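Local coordinates for protein Non-structural maintenance of chromosomes element 1 homolog (Xenopus laevis, PDB 7DG2) that probably acts as a RING-type E3 ubiquitin ligase that works with a MAGE protein inside the SMC5-SMC6 complex of DNA repair, at residues V52-L57 with M62-G67; A28-C33 with D47-V52; S92-N97 with Q144-E149. One frame throughout, in Å; residues are numbered along the deposited sequence.

Interaction 1: residues V52-L57 with M62-G67; sequences VLNRHL and MTIEKG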
ATOM      1  N   VAL A  52      -6.189 -21.374  -4.133  1.00 19.18           N
ATOM      2  CA  VAL A  52      -5.200 -21.732  -3.123  1.00 19.19           C
ATOM      3  C   VAL A  52      -5.009 -20.575  -2.160  1.00 20.27           C
ATOM      4  O   VAL A  52      -5.058 -20.743  -0.936  1.00 20.78           O
ATOM      5  CB  VAL A  52      -3.868 -22.131  -3.780  1.00 22.50           C
ATOM      6  CG1 VAL A  52      -2.779 -22.232  -2.724  1.00 25.17           C
ATOM      7  CG2 VAL A  52      -4.024 -23.455  -4.529  1.00 26.13           C
ATOM      8  N   LEU A  53      -4.791 -19.381  -2.707  1.00 18.01           N
ATOM      9  CA  LEU A  53      -4.606 -18.202  -1.865  1.00 17.98           C
ATOM     10  C   LEU A  53      -5.822 -17.973  -0.976  1.00 17.09           C
ATOM     11  O   LEU A  53      -5.693 -17.764   0.237  1.00 17.11           O
ATOM     12  CB  LEU A  53      -4.325 -16.987  -2.749  1.00 16.99           C
ATOM     13  CG  LEU A  53      -2.882 -16.921  -3.258  1.00 17.30           C
ATOM     14  CD1 LEU A  53      -2.742 -15.965  -4.431  1.00 16.97           C
ATOM     15  CD2 LEU A  53      -1.945 -16.516  -2.113  1.00 15.88           C
ATOM     16  N   ASN A  54      -7.019 -18.048  -1.550  1.00 18.55           N
ATOM     17  CA  ASN A  54      -8.208 -17.715  -0.766  1.00 17.08           C
ATOM     18  C   ASN A  54      -8.449 -18.702   0.362  1.00 19.73           C
ATOM     19  O   ASN A  54      -8.998 -18.321   1.400  1.00 19.24           O
ATOM     20  CB  ASN A  54      -9.436 -17.631  -1.668  1.00 17.60           C
ATOM     21  CG  ASN A  54      -9.523 -16.299  -2.386  1.00 19.38           C
ATOM     22  OD1 ASN A  54      -8.869 -15.332  -1.985  1.00 20.83           O
ATOM     23  ND2 ASN A  54     -10.323 -16.237  -3.441  1.00 19.54           N
ATOM     24  N   ARG A  55      -8.069 -19.966   0.183  1.00 20.02           N
ATOM     25  CA  ARG A  55      -8.211 -20.924   1.270  1.00 21.44           C
ATOM     26  C   ARG A  55      -7.348 -20.524   2.456  1.00 18.97           C
ATOM     27  O   ARG A  55      -7.796 -20.574   3.608  1.00 22.30           O
ATOM     28  CB  ARG A  55      -7.837 -22.323   0.777  1.00 24.88           C
ATOM     29  CG  ARG A  55      -7.785 -23.388   1.870  1.00 30.86           C
ATOM     30  CD  ARG A  55      -7.951 -24.809   1.305  1.00 39.54           C
ATOM     31  NE  ARG A  55      -7.360 -24.954  -0.023  1.00 41.70           N
ATOM     32  CZ  ARG A  55      -8.053 -24.926  -1.162  1.00 47.42           C
ATOM     33  NH1 ARG A  55      -7.428 -25.053  -2.329  1.00 40.97           N
ATOM     34  NH2 ARG A  55      -9.372 -24.762  -1.132  1.00 48.68           N
ATOM     35  N   HIS A  56      -6.112 -20.103   2.191  1.00 16.62           N
ATOM     36  CA  HIS A  56      -5.217 -19.683   3.267  1.00 18.35           C
ATOM     37  C   HIS A  56      -5.562 -18.291   3.798  1.00 17.17           C
ATOM     38  O   HIS A  56      -5.272 -17.994   4.965  1.00 19.20           O
ATOM     39  CB  HIS A  56      -3.764 -19.718   2.778  1.00 20.23           C
ATOM     40  CG  HIS A  56      -3.238 -21.103   2.535  1.00 24.19           C
ATOM     41  ND1 HIS A  56      -2.411 -21.753   3.429  1.00 28.85           N
ATOM     42  CD2 HIS A  56      -3.410 -21.957   1.496  1.00 27.60           C
ATOM     43  CE1 HIS A  56      -2.097 -22.946   2.950  1.00 25.90           C
ATOM     44  NE2 HIS A  56      -2.690 -23.095   1.779  1.00 28.78           N
ATOM     45  N   LEU A  57      -6.161 -17.426   2.971  1.00 14.67           N
ATOM     46  CA  LEU A  57      -6.507 -16.083   3.436  1.00 16.25           C
ATOM     47  C   LEU A  57      -7.795 -16.062   4.252  1.00 18.28           C
ATOM     48  O   LEU A  57      -7.991 -15.132   5.049  1.00 17.44           O
ATOM     49  CB  LEU A  57      -6.633 -15.110   2.255  1.00 15.53           C
ATOM     50  CG  LEU A  57      -5.348 -14.764   1.489  1.00 13.96           C
ATOM     51  CD1 LEU A  57      -5.700 -14.052   0.191  1.00 13.35           C
ATOM     52  CD2 LEU A  57      -4.378 -13.923   2.350  1.00 16.12           C
ATOM     53  N   MET A  62      -9.504 -12.071   4.901  1.00 15.58           N
ATOM     54  CA  MET A  62      -9.057 -11.463   3.661  1.00 15.88           C
ATOM     55  C   MET A  62      -9.475 -12.384   2.518  1.00 15.60           C
ATOM     56  O   MET A  62      -9.551 -13.602   2.690  1.00 15.97           O
ATOM     57  CB  MET A  62      -7.522 -11.276   3.660  1.00 17.16           C
ATOM     58  CG  MET A  62      -7.012 -10.447   4.844  1.00 19.35           C
ATOM     59  SD  MET A  62      -5.211 -10.566   4.982  1.00 20.12           S
ATOM     60  CE  MET A  62      -4.760  -9.990   3.372  1.00 15.93           C
ATOM     61  N   THR A  63      -9.780 -11.803   1.359  1.00 16.40           N
ATOM     62  CA  THR A  63     -10.053 -12.656   0.208  1.00 16.01           C
ATOM     63  C   THR A  63      -9.728 -11.905  -1.072  1.00 18.28           C
ATOM     64  O   THR A  63      -9.706 -10.670  -1.106  1.00 14.80           O
ATOM     65  CB  THR A  63     -11.514 -13.152   0.208  1.00 21.09           C
ATOM     66  OG1 THR A  63     -11.629 -14.288  -0.663  1.00 23.19           O
ATOM     67  CG2 THR A  63     -12.464 -12.076  -0.265  1.00 23.06           C
ATOM     68  N   ILE A  64      -9.433 -12.662  -2.122  1.00 15.88           N
ATOM     69  CA  ILE A  64      -9.251 -12.101  -3.454  1.00 16.05           C
ATOM     70  C   ILE A  64     -10.579 -12.274  -4.175  1.00 18.86           C
ATOM     71  O   ILE A  64     -10.946 -13.392  -4.556  1.00 19.75           O
ATOM     72  CB  ILE A  64      -8.103 -12.782  -4.210  1.00 14.42           C
ATOM     73  CG1 ILE A  64      -6.781 -12.572  -3.471  1.00 15.08           C
ATOM     74  CG2 ILE A  64      -8.026 -12.225  -5.637  1.00 18.86           C
ATOM     75  CD1 ILE A  64      -5.629 -13.481  -3.971  1.00 19.98           C
ATOM     76  N   GLU A  65     -11.317 -11.173  -4.320  1.00 18.30           N
ATOM     77  CA  GLU A  65     -12.633 -11.164  -4.941  1.00 20.61           C
ATOM     78  C   GLU A  65     -12.526 -10.814  -6.418  1.00 20.22           C
ATOM     79  O   GLU A  65     -11.570 -10.176  -6.852  1.00 19.24           O
ATOM     80  CB  GLU A  65     -13.544 -10.152  -4.241  1.00 23.91           C
ATOM     81  CG  GLU A  65     -14.377 -10.734  -3.128  1.00 30.20           C
ATOM     82  CD  GLU A  65     -15.582 -11.507  -3.650  1.00 36.96           C
ATOM     83  OE1 GLU A  65     -15.585 -11.892  -4.840  1.00 36.53           O
ATOM     84  OE2 GLU A  65     -16.535 -11.717  -2.876  1.00 44.35           O
ATOM     85  N   LYS A  66     -13.530 -11.238  -7.191  1.00 18.81           N
ATOM     86  CA  LYS A  66     -13.682 -10.839  -8.586  1.00 20.07           C
ATOM     87  C   LYS A  66     -14.942  -9.998  -8.749  1.00 22.86           C
ATOM     88  O   LYS A  66     -15.966 -10.272  -8.114  1.00 24.10           O
ATOM     89  CB  LYS A  66     -13.794 -12.046  -9.523  1.00 21.21           C
ATOM     90  CG  LYS A  66     -12.617 -12.970  -9.535  1.00 24.65           C
ATOM     91  CD  LYS A  66     -12.822 -14.052 -10.602  1.00 27.52           C
ATOM     92  CE  LYS A  66     -13.126 -13.437 -11.962  1.00 28.72           C
ATOM     93  NZ  LYS A  66     -13.425 -14.464 -13.006  1.00 36.50           N
ATOM     94  N   GLY A  67     -14.863  -8.984  -9.602  1.00 20.02           N
ATOM     95  CA  GLY A  67     -16.012  -8.150  -9.894  1.00 22.31           C
ATOM     96  C   GLY A  67     -15.906  -7.574 -11.290  1.00 24.92           C
ATOM     97  O   GLY A  67     -14.917  -7.784 -11.993  1.00 26.35           O
TER
HETATM   98  O   HOH W   1     -10.437 -15.936   1.453  1.00 20.45           O
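Asn54 and Ile64 join a helix to the edge of a strand through a pair of amide-to-backbone hydrogen bonds, at the point where the third helix of the N-terminal winged-helix domain gives way to its wing sheet. Helix 46-57 ends, four residues turn the chain, and strand 62-68 runs back, the axes of 52-57 and 62-67 nearly antiparallel at 153°. The Asn54 carboxamide behaves like a borrowed piece of strand: OD1 accepts from Ile64 N at 2.7 Å, almost straight at 168°, and ND2 donates to Ile64 O at 3.1 Å. Both backbone polar groups of Ile64 are thus held by one side chain, and the two bonds fix which way round the amide sits. On its other edge the strand pairs with strand 75-81, through Thr63 with Val80 and Glu65 with Ala78.

Beside this polar grip the apolar side chains close up. Leu53 CD1 meets Ile64 CD1 at 3.8 Å, while Leu57 sends its two methyls to different residues: CD1 to Ile64 CG1, and CD2 to Met62 CE at 4.1 Å. Met62 folds back at its last torsion (chi3 57°) to offer that methyl. Its side chain also packs on Leu21 of the MAGE chain and Phe68 of the Nse4 chain, so the junction borders both partners.

The turn itself is held by a weak bond of 3.4 Å from Met62 N to Leu57 O. A water fills in beside it, donating to Asn54 O at 2.8 Å and to Met62 O at 2.8 Å, and accepting from Thr63 OG1 at 2.9 Å.

Interaction 2: residues A28-C33 with D47-V52; sequences ALHRHC and DDFVGV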
ATOM      1  N   ALA A  28      -1.537 -12.035 -16.799  1.00 20.14           N
ATOM      2  CA  ALA A  28      -0.116 -11.845 -17.071  1.00 22.95           C
ATOM      3  C   ALA A  28       0.706 -11.952 -15.795  1.00 22.09           C
ATOM      4  O   ALA A  28       1.812 -12.505 -15.805  1.00 21.40           O
ATOM      5  CB  ALA A  28       0.123 -10.498 -17.747  1.00 24.72           C
ATOM      6  N   LEU A  29       0.174 -11.434 -14.684  1.00 21.22           N
ATOM      7  CA  LEU A  29       0.861 -11.547 -13.400  1.00 20.26           C
ATOM      8  C   LEU A  29       0.991 -13.006 -12.969  1.00 19.06           C
ATOM      9  O   LEU A  29       2.056 -13.433 -12.511  1.00 19.86           O
ATOM     10  CB  LEU A  29       0.111 -10.727 -12.340  1.00 19.32           C
ATOM     11  CG  LEU A  29       0.597 -10.860 -10.902  1.00 21.53           C
ATOM     12  CD1 LEU A  29       2.008 -10.301 -10.807  1.00 22.01           C
ATOM     13  CD2 LEU A  29      -0.365 -10.137  -9.917  1.00 21.02           C
ATOM     14  N   HIS A  30      -0.083 -13.783 -13.111  1.00 17.90           N
ATOM     15  CA  HIS A  30      -0.041 -15.204 -12.792  1.00 19.75           C
ATOM     16  C   HIS A  30       1.086 -15.894 -13.551  1.00 16.31           C
ATOM     17  O   HIS A  30       1.907 -16.610 -12.961  1.00 18.32           O
ATOM     18  CB  HIS A  30      -1.395 -15.830 -13.133  1.00 18.35           C
ATOM     19  CG  HIS A  30      -1.441 -17.314 -12.987  1.00 21.56           C
ATOM     20  ND1 HIS A  30      -2.164 -18.118 -13.847  1.00 22.38           N
ATOM     21  CD2 HIS A  30      -0.890 -18.140 -12.069  1.00 22.15           C
ATOM     22  CE1 HIS A  30      -2.033 -19.378 -13.472  1.00 22.69           C
ATOM     23  NE2 HIS A  30      -1.267 -19.419 -12.399  1.00 23.34           N
ATOM     24  N   ARG A  31       1.137 -15.673 -14.864  1.00 18.15           N
ATOM     25  CA  ARG A  31       2.189 -16.261 -15.689  1.00 19.95           C
ATOM     26  C   ARG A  31       3.566 -15.836 -15.209  1.00 21.74           C
ATOM     27  O   ARG A  31       4.474 -16.664 -15.062  1.00 20.80           O
ATOM     28  CB  ARG A  31       2.006 -15.846 -17.142  1.00 20.82           C
ATOM     29  CG  ARG A  31       3.024 -16.501 -18.067  1.00 21.99           C
ATOM     30  CD  ARG A  31       2.659 -16.212 -19.496  1.00 26.21           C
ATOM     31  NE  ARG A  31       3.716 -16.634 -20.403  1.00 32.51           N
ATOM     32  CZ  ARG A  31       3.631 -16.557 -21.726  1.00 37.14           C
ATOM     33  NH1 ARG A  31       2.533 -16.081 -22.299  1.00 35.16           N
ATOM     34  NH2 ARG A  31       4.650 -16.960 -22.474  1.00 40.86           N
ATOM     35  N   HIS A  32       3.741 -14.535 -14.964  1.00 20.77           N
ATOM     36  CA  HIS A  32       5.053 -14.041 -14.564  1.00 21.26           C
ATOM     37  C   HIS A  32       5.469 -14.603 -13.209  1.00 21.10           C
ATOM     38  O   HIS A  32       6.640 -14.950 -13.009  1.00 23.72           O
ATOM     39  CB  HIS A  32       5.051 -12.510 -14.549  1.00 23.00           C
ATOM     40  CG  HIS A  32       6.422 -11.911 -14.558  1.00 31.65           C
ATOM     41  ND1 HIS A  32       7.287 -12.050 -15.624  1.00 34.26           N
ATOM     42  CD2 HIS A  32       7.078 -11.174 -13.632  1.00 30.93           C
ATOM     43  CE1 HIS A  32       8.420 -11.428 -15.351  1.00 35.51           C
ATOM     44  NE2 HIS A  32       8.319 -10.886 -14.150  1.00 31.04           N
ATOM     45  N   CYS A  33       4.522 -14.713 -12.263  1.00 19.84           N
ATOM     46  CA  CYS A  33       4.842 -15.293 -10.963  1.00 20.03           C
ATOM     47  C   CYS A  33       5.287 -16.745 -11.096  1.00 20.57           C
ATOM     48  O   CYS A  33       6.189 -17.191 -10.383  1.00 20.58           O
ATOM     49  CB  CYS A  33       3.641 -15.204 -10.023  1.00 20.11           C
ATOM     50  SG  CYS A  33       3.247 -13.516  -9.555  1.00 21.53           S
ATOM     51  N   ASP A  47      -8.071 -20.120 -11.734  1.00 25.05           N
ATOM     52  CA  ASP A  47      -9.054 -20.226 -10.650  1.00 22.60           C
ATOM     53  C   ASP A  47      -8.514 -21.050  -9.495  1.00 22.80           C
ATOM     54  O   ASP A  47      -8.690 -20.687  -8.319  1.00 24.98           O
ATOM     55  CB  ASP A  47     -10.360 -20.851 -11.154  1.00 26.85           C
ATOM     56  CG  ASP A  47     -11.157 -19.922 -12.051  1.00 29.71           C
ATOM     57  OD1 ASP A  47     -10.718 -18.774 -12.300  1.00 27.36           O
ATOM     58  OD2 ASP A  47     -12.240 -20.353 -12.507  1.00 30.15           O
ATOM     59  N   ASP A  48      -7.873 -22.176  -9.803  1.00 21.38           N
ATOM     60  CA  ASP A  48      -7.245 -22.978  -8.761  1.00 22.85           C
ATOM     61  C   ASP A  48      -6.160 -22.185  -8.049  1.00 22.53           C
ATOM     62  O   ASP A  48      -6.002 -22.291  -6.829  1.00 23.15           O
ATOM     63  CB  ASP A  48      -6.651 -24.249  -9.365  1.00 27.35           C
ATOM     64  CG  ASP A  48      -7.709 -25.273  -9.754  1.00 30.91           C
ATOM     65  OD1 ASP A  48      -8.908 -25.031  -9.503  1.00 34.62           O
ATOM     66  OD2 ASP A  48      -7.331 -26.327 -10.312  1.00 32.71           O
ATOM     67  N   PHE A  49      -5.395 -21.396  -8.809  1.00 21.02           N
ATOM     68  CA  PHE A  49      -4.302 -20.606  -8.243  1.00 21.90           C
ATOM     69  C   PHE A  49      -4.840 -19.588  -7.243  1.00 17.68           C
ATOM     70  O   PHE A  49      -4.371 -19.514  -6.101  1.00 19.55           O
ATOM     71  CB  PHE A  49      -3.551 -19.916  -9.387  1.00 23.78           C
ATOM     72  CG  PHE A  49      -2.344 -19.116  -8.958  1.00 22.15           C
ATOM     73  CD1 PHE A  49      -1.102 -19.721  -8.828  1.00 26.54           C
ATOM     74  CD2 PHE A  49      -2.444 -17.749  -8.753  1.00 22.51           C
ATOM     75  CE1 PHE A  49       0.013 -18.979  -8.464  1.00 27.40           C
ATOM     76  CE2 PHE A  49      -1.330 -17.007  -8.383  1.00 23.32           C
ATOM     77  CZ  PHE A  49      -0.106 -17.629  -8.239  1.00 22.12           C
ATOM     78  N   VAL A  50      -5.844 -18.815  -7.656  1.00 20.06           N
ATOM     79  CA  VAL A  50      -6.475 -17.864  -6.743  1.00 20.11           C
ATOM     80  C   VAL A  50      -7.146 -18.612  -5.600  1.00 21.74           C
ATOM     81  O   VAL A  50      -7.124 -18.164  -4.447  1.00 19.93           O
ATOM     82  CB  VAL A  50      -7.466 -16.961  -7.514  1.00 21.08           C
ATOM     83  CG1 VAL A  50      -8.349 -16.143  -6.571  1.00 19.98           C
ATOM     84  CG2 VAL A  50      -6.710 -16.023  -8.444  1.00 20.64           C
ATOM     85  N   GLY A  51      -7.724 -19.779  -5.896  1.00 21.13           N
ATOM     86  CA  GLY A  51      -8.373 -20.565  -4.854  1.00 24.00           C
ATOM     87  C   GLY A  51      -7.425 -21.035  -3.765  1.00 21.99           C
ATOM     88  O   GLY A  51      -7.804 -21.109  -2.590  1.00 24.07           O
ATOM     89  N   VAL A  52      -6.189 -21.374  -4.133  1.00 19.18           N
ATOM     90  CA  VAL A  52      -5.200 -21.732  -3.123  1.00 19.19           C
ATOM     91  C   VAL A  52      -5.009 -20.575  -2.160  1.00 20.27           C
ATOM     92  O   VAL A  52      -5.058 -20.743  -0.936  1.00 20.78           O
ATOM     93  CB  VAL A  52      -3.868 -22.131  -3.780  1.00 22.50           C
ATOM     94  CG1 VAL A  52      -2.779 -22.232  -2.724  1.00 25.17           C
ATOM     95  CG2 VAL A  52      -4.024 -23.455  -4.529  1.00 26.13           C
TER
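The helical core of the N-terminal winged-helix domain brings its second and third helices together here, with His30 of helix 23-36 set against Phe49 of helix 46-57. These two aromatic side chains carry the contact between the segments; the backbones stay well apart, 8.2 Å between His30 CA and Phe49 CA, so the rings span the gap between the helices.

Each ring leaves its helix in the same way. CG stands opposite the main-chain nitrogen in His30 (chi1 174°) and in Phe49 (chi1 -177°), which extends both side chains into the gap, where they slide past one another in opposite directions. The imidazole comes over one face of the phenyl ring with its CD2 corner leading. That carbon rides 3.4 Å above the Phe49 plane, over the ring centre, and lies 3.6 Å from Phe49 CG. Its neighbour NE2 lies near the root of the phenyl group, 3.6 Å from Phe49 CG and 3.8 Å from Phe49 CB. The ring centroids of His30 and Phe49 are 4.4 Å apart and the planes meet at 45°, an oblique pairing. Both residues are buried, and no hydrogen bond runs between the segments, so the join rests on ring packing.

More aromatic rings extend the cluster. Tyr41, in the connection between the two helices, meets His30 edge-to-face; from helix 6-18, His8 stacks on Phe49 and Phe11 meets it edge-to-face. Leu29 also packs on Phe11, which places helix 6-18 against both helices of the pair.

Interaction 3: residues S92-N97 with Q144-E149; sequences SDYAEN and QSFVQE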
ATOM      1  N   SER A  92      -4.267   2.916   9.798  1.00 15.32           N
ATOM      2  CA  SER A  92      -3.660   4.232   9.980  1.00 16.75           C
ATOM      3  C   SER A  92      -3.686   5.078   8.711  1.00 17.45           C
ATOM      4  O   SER A  92      -2.944   6.059   8.610  1.00 17.30           O
ATOM      5  CB  SER A  92      -2.219   4.082  10.494  1.00 17.37           C
ATOM      6  OG  SER A  92      -1.461   3.231   9.645  1.00 18.35           O
ATOM      7  N   ASP A  93      -4.524   4.725   7.732  1.00 15.61           N
ATOM      8  CA  ASP A  93      -4.519   5.456   6.468  1.00 15.26           C
ATOM      9  C   ASP A  93      -5.108   6.855   6.616  1.00 16.58           C
ATOM     10  O   ASP A  93      -4.571   7.827   6.067  1.00 15.62           O
ATOM     11  CB  ASP A  93      -5.310   4.686   5.418  1.00 15.70           C
ATOM     12  CG  ASP A  93      -4.592   3.433   4.943  1.00 20.19           C
ATOM     13  OD1 ASP A  93      -3.377   3.285   5.226  1.00 21.23           O
ATOM     14  OD2 ASP A  93      -5.257   2.607   4.283  1.00 20.20           O
ATOM     15  N   TYR A  94      -6.240   6.964   7.306  1.00 16.71           N
ATOM     16  CA  TYR A  94      -7.023   8.194   7.308  1.00 16.86           C
ATOM     17  C   TYR A  94      -7.477   8.527   8.722  1.00 17.77           C
ATOM     18  O   TYR A  94      -7.774   7.640   9.527  1.00 18.74           O
ATOM     19  CB  TYR A  94      -8.239   8.074   6.365  1.00 14.29           C
ATOM     20  CG  TYR A  94      -7.826   7.921   4.921  1.00 14.62           C
ATOM     21  CD1 TYR A  94      -7.238   8.981   4.238  1.00 15.69           C
ATOM     22  CD2 TYR A  94      -7.989   6.712   4.245  1.00 17.07           C
ATOM     23  CE1 TYR A  94      -6.842   8.846   2.902  1.00 16.98           C
ATOM     24  CE2 TYR A  94      -7.588   6.565   2.916  1.00 15.25           C
ATOM     25  CZ  TYR A  94      -7.019   7.635   2.258  1.00 16.42           C
ATOM     26  OH  TYR A  94      -6.633   7.486   0.951  1.00 17.93           O
ATOM     27  N   ALA A  95      -7.537   9.828   9.006  1.00 19.14           N
ATOM     28  CA  ALA A  95      -8.002  10.311  10.295  1.00 17.95           C
ATOM     29  C   ALA A  95      -9.526  10.202  10.393  1.00 18.62           C
ATOM     30  O   ALA A  95     -10.230   9.983   9.406  1.00 17.57           O
ATOM     31  CB  ALA A  95      -7.550  11.754  10.516  1.00 18.65           C
ATOM     32  N   GLU A  96     -10.035  10.368  11.617  1.00 18.88           N
ATOM     33  CA  GLU A  96     -11.463  10.201  11.849  1.00 17.66           C
ATOM     34  C   GLU A  96     -12.278  11.190  11.029  1.00 16.23           C
ATOM     35  O   GLU A  96     -13.287  10.809  10.423  1.00 19.64           O
ATOM     36  CB  GLU A  96     -11.779  10.351  13.340  1.00 22.39           C
ATOM     37  CG  GLU A  96     -11.385   9.133  14.160  1.00 30.72           C
ATOM     38  CD  GLU A  96     -11.909   9.199  15.579  1.00 36.32           C
ATOM     39  OE1 GLU A  96     -13.043   9.689  15.773  1.00 42.09           O
ATOM     40  OE2 GLU A  96     -11.180   8.769  16.494  1.00 42.12           O
ATOM     41  N   ASN A  97     -11.869  12.464  10.992  1.00 16.72           N
ATOM     42  CA  ASN A  97     -12.675  13.420  10.229  1.00 18.06           C
ATOM     43  C   ASN A  97     -12.572  13.154   8.735  1.00 19.87           C
ATOM     44  O   ASN A  97     -13.545  13.373   8.001  1.00 16.52           O
ATOM     45  CB  ASN A  97     -12.299  14.875  10.561  1.00 21.24           C
ATOM     46  CG  ASN A  97     -10.862  15.224  10.235  1.00 23.21           C
ATOM     47  OD1 ASN A  97     -10.022  14.356   9.990  1.00 21.65           O
ATOM     48  ND2 ASN A  97     -10.561  16.521  10.262  1.00 20.79           N
ATOM     49  N   GLN A 144      -7.584  13.743  -3.570  1.00 19.41           N
ATOM     50  CA  GLN A 144      -6.541  13.197  -4.431  1.00 22.92           C
ATOM     51  C   GLN A 144      -5.962  11.912  -3.846  1.00 18.06           C
ATOM     52  O   GLN A 144      -5.612  10.990  -4.595  1.00 18.84           O
ATOM     53  CB  GLN A 144      -5.439  14.234  -4.670  1.00 24.47           C
ATOM     54  CG  GLN A 144      -4.323  13.734  -5.597  1.00 30.56           C
ATOM     55  CD  GLN A 144      -4.847  13.214  -6.949  1.00 38.49           C
ATOM     56  OE1 GLN A 144      -5.446  13.964  -7.728  1.00 46.02           O
ATOM     57  NE2 GLN A 144      -4.619  11.923  -7.225  1.00 34.89           N
ATOM     58  N   SER A 145      -5.897  11.817  -2.520  1.00 18.45           N
ATOM     59  CA  SER A 145      -5.465  10.574  -1.892  1.00 16.75           C
ATOM     60  C   SER A 145      -6.473   9.456  -2.136  1.00 17.37           C
ATOM     61  O   SER A 145      -6.091   8.337  -2.489  1.00 19.74           O
ATOM     62  CB  SER A 145      -5.240  10.782  -0.390  1.00 19.02           C
ATOM     63  OG  SER A 145      -4.890   9.548   0.225  1.00 20.07           O
ATOM     64  N   PHE A 146      -7.773   9.737  -1.950  1.00 17.19           N
ATOM     65  CA  PHE A 146      -8.788   8.717  -2.202  1.00 15.95           C
ATOM     66  C   PHE A 146      -8.713   8.216  -3.638  1.00 18.64           C
ATOM     67  O   PHE A 146      -8.956   7.036  -3.896  1.00 16.61           O
ATOM     68  CB  PHE A 146     -10.193   9.263  -1.916  1.00 16.01           C
ATOM     69  CG  PHE A 146     -10.496   9.471  -0.447  1.00 17.06           C
ATOM     70  CD1 PHE A 146      -9.904   8.689   0.525  1.00 18.17           C
ATOM     71  CD2 PHE A 146     -11.402  10.443  -0.056  1.00 16.92           C
ATOM     72  CE1 PHE A 146     -10.182   8.884   1.878  1.00 18.20           C
ATOM     73  CE2 PHE A 146     -11.699  10.642   1.292  1.00 16.86           C
ATOM     74  CZ  PHE A 146     -11.087   9.866   2.259  1.00 17.49           C
ATOM     75  N   VAL A 147      -8.386   9.102  -4.585  1.00 16.39           N
ATOM     76  CA  VAL A 147      -8.247   8.672  -5.977  1.00 16.41           C
ATOM     77  C   VAL A 147      -6.976   7.849  -6.156  1.00 19.89           C
ATOM     78  O   VAL A 147      -6.993   6.781  -6.778  1.00 21.80           O
ATOM     79  CB  VAL A 147      -8.271   9.890  -6.917  1.00 17.75           C
ATOM     80  CG1 VAL A 147      -7.782   9.514  -8.304  1.00 22.90           C
ATOM     81  CG2 VAL A 147      -9.698  10.449  -6.971  1.00 19.19           C
ATOM     82  N   GLN A 148      -5.866   8.326  -5.595  1.00 18.57           N
ATOM     83  CA  GLN A 148      -4.603   7.601  -5.708  1.00 21.67           C
ATOM     84  C   GLN A 148      -4.708   6.202  -5.113  1.00 22.58           C
ATOM     85  O   GLN A 148      -4.163   5.241  -5.672  1.00 22.39           O
ATOM     86  CB  GLN A 148      -3.494   8.401  -5.026  1.00 22.80           C
ATOM     87  CG  GLN A 148      -2.218   7.614  -4.755  1.00 32.20           C
ATOM     88  CD  GLN A 148      -1.431   7.335  -6.016  1.00 36.26           C
ATOM     89  OE1 GLN A 148      -1.609   8.009  -7.034  1.00 43.10           O
ATOM     90  NE2 GLN A 148      -0.558   6.324  -5.962  1.00 40.29           N
ATOM     91  N   GLU A 149      -5.405   6.061  -3.982  1.00 19.22           N
ATOM     92  CA  GLU A 149      -5.549   4.758  -3.335  1.00 20.40           C
ATOM     93  C   GLU A 149      -6.683   3.913  -3.911  1.00 19.62           C
ATOM     94  O   GLU A 149      -6.960   2.832  -3.379  1.00 21.48           O
ATOM     95  CB  GLU A 149      -5.762   4.937  -1.829  1.00 20.23           C
ATOM     96  CG  GLU A 149      -4.663   5.726  -1.155  1.00 22.79           C
ATOM     97  CD  GLU A 149      -3.312   5.044  -1.245  1.00 35.70           C
ATOM     98  OE1 GLU A 149      -3.225   3.860  -0.853  1.00 35.91           O
ATOM     99  OE2 GLU A 149      -2.350   5.697  -1.709  1.00 32.77           O
TER
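Tyr94 brings its ring to Ser145 and Phe146 with CG opposite its own carbonyl carbon (chi1 -65°), and Ser145 answers by carrying OG opposite its main-chain nitrogen (chi1 177°), where the hydroxyl can reach the phenol. The bond between Tyr94 OH and Ser145 OG is 2.8 Å long, and either oxygen could be the donor. Ser145 OG lies at the edge of the tyrosine ring, near its plane.

Phe146 approaches from a different direction. Its CB does not point straight at Tyr94, but the end of its ring swings in over one face of the tyrosine. CE1 is the leading atom, 3.3 Å above the plane of the Tyr94 ring, over its centre, and 3.4 Å from Tyr94 CZ. The pair is edge-to-face (T-shaped), the edge of Phe146 directed at the face of Tyr94, with planes at 60° and the Tyr94 and Phe146 centroids 4.7 Å apart.

These residues belong to the second winged-helix domain of the chain. Tyr94 stands just before its first helix, 96-111, which has Ala95 at the N-cap, while Ser145 and Phe146 lie in the last turn of helix 136-148, shortly before strand 152-155. Phe102 of the first helix makes a further edge-to-face pair with Phe146, and Tyr94 also packs on Trp151.

Beyond the helix end, Glu149 crosses the end of the tyrosine obliquely, its CG 3.4 Å from Tyr94 OH; a bend at chi2 leaves the carboxylate farther from that oxygen. Glu149 OE1 is 5.7 Å from Asp93 OD2, close enough that two negative charges, if both are ionised, may disfavour each other. Asp93 has its own partner across an interface, since its OD1 is hydrogen-bonded to His69 ND1 of the Nse4 chain.

From the N terminus, interaction 2 comes first: it closes the long connection between helices 23-36 and 46-57. Interaction 1 follows in series along the same helix 46-57, with Val52 common to both, and closes the short turn into strand 62-68. Their centres are 11 Å apart, and Val50 CG1 touches Ile64 CG2 at 4.0 Å, so together they tie helix 23-36, helix 46-57 and the wing sheet into one unit. Interaction 3 opens only afterwards and closes a much longer loop, bringing the segment just ahead of helix 96-111 to the end of helix 136-148 in the second winged-helix domain. Its nearest atoms are about 13 Å from interaction 1 and about 16 Å from interaction 2.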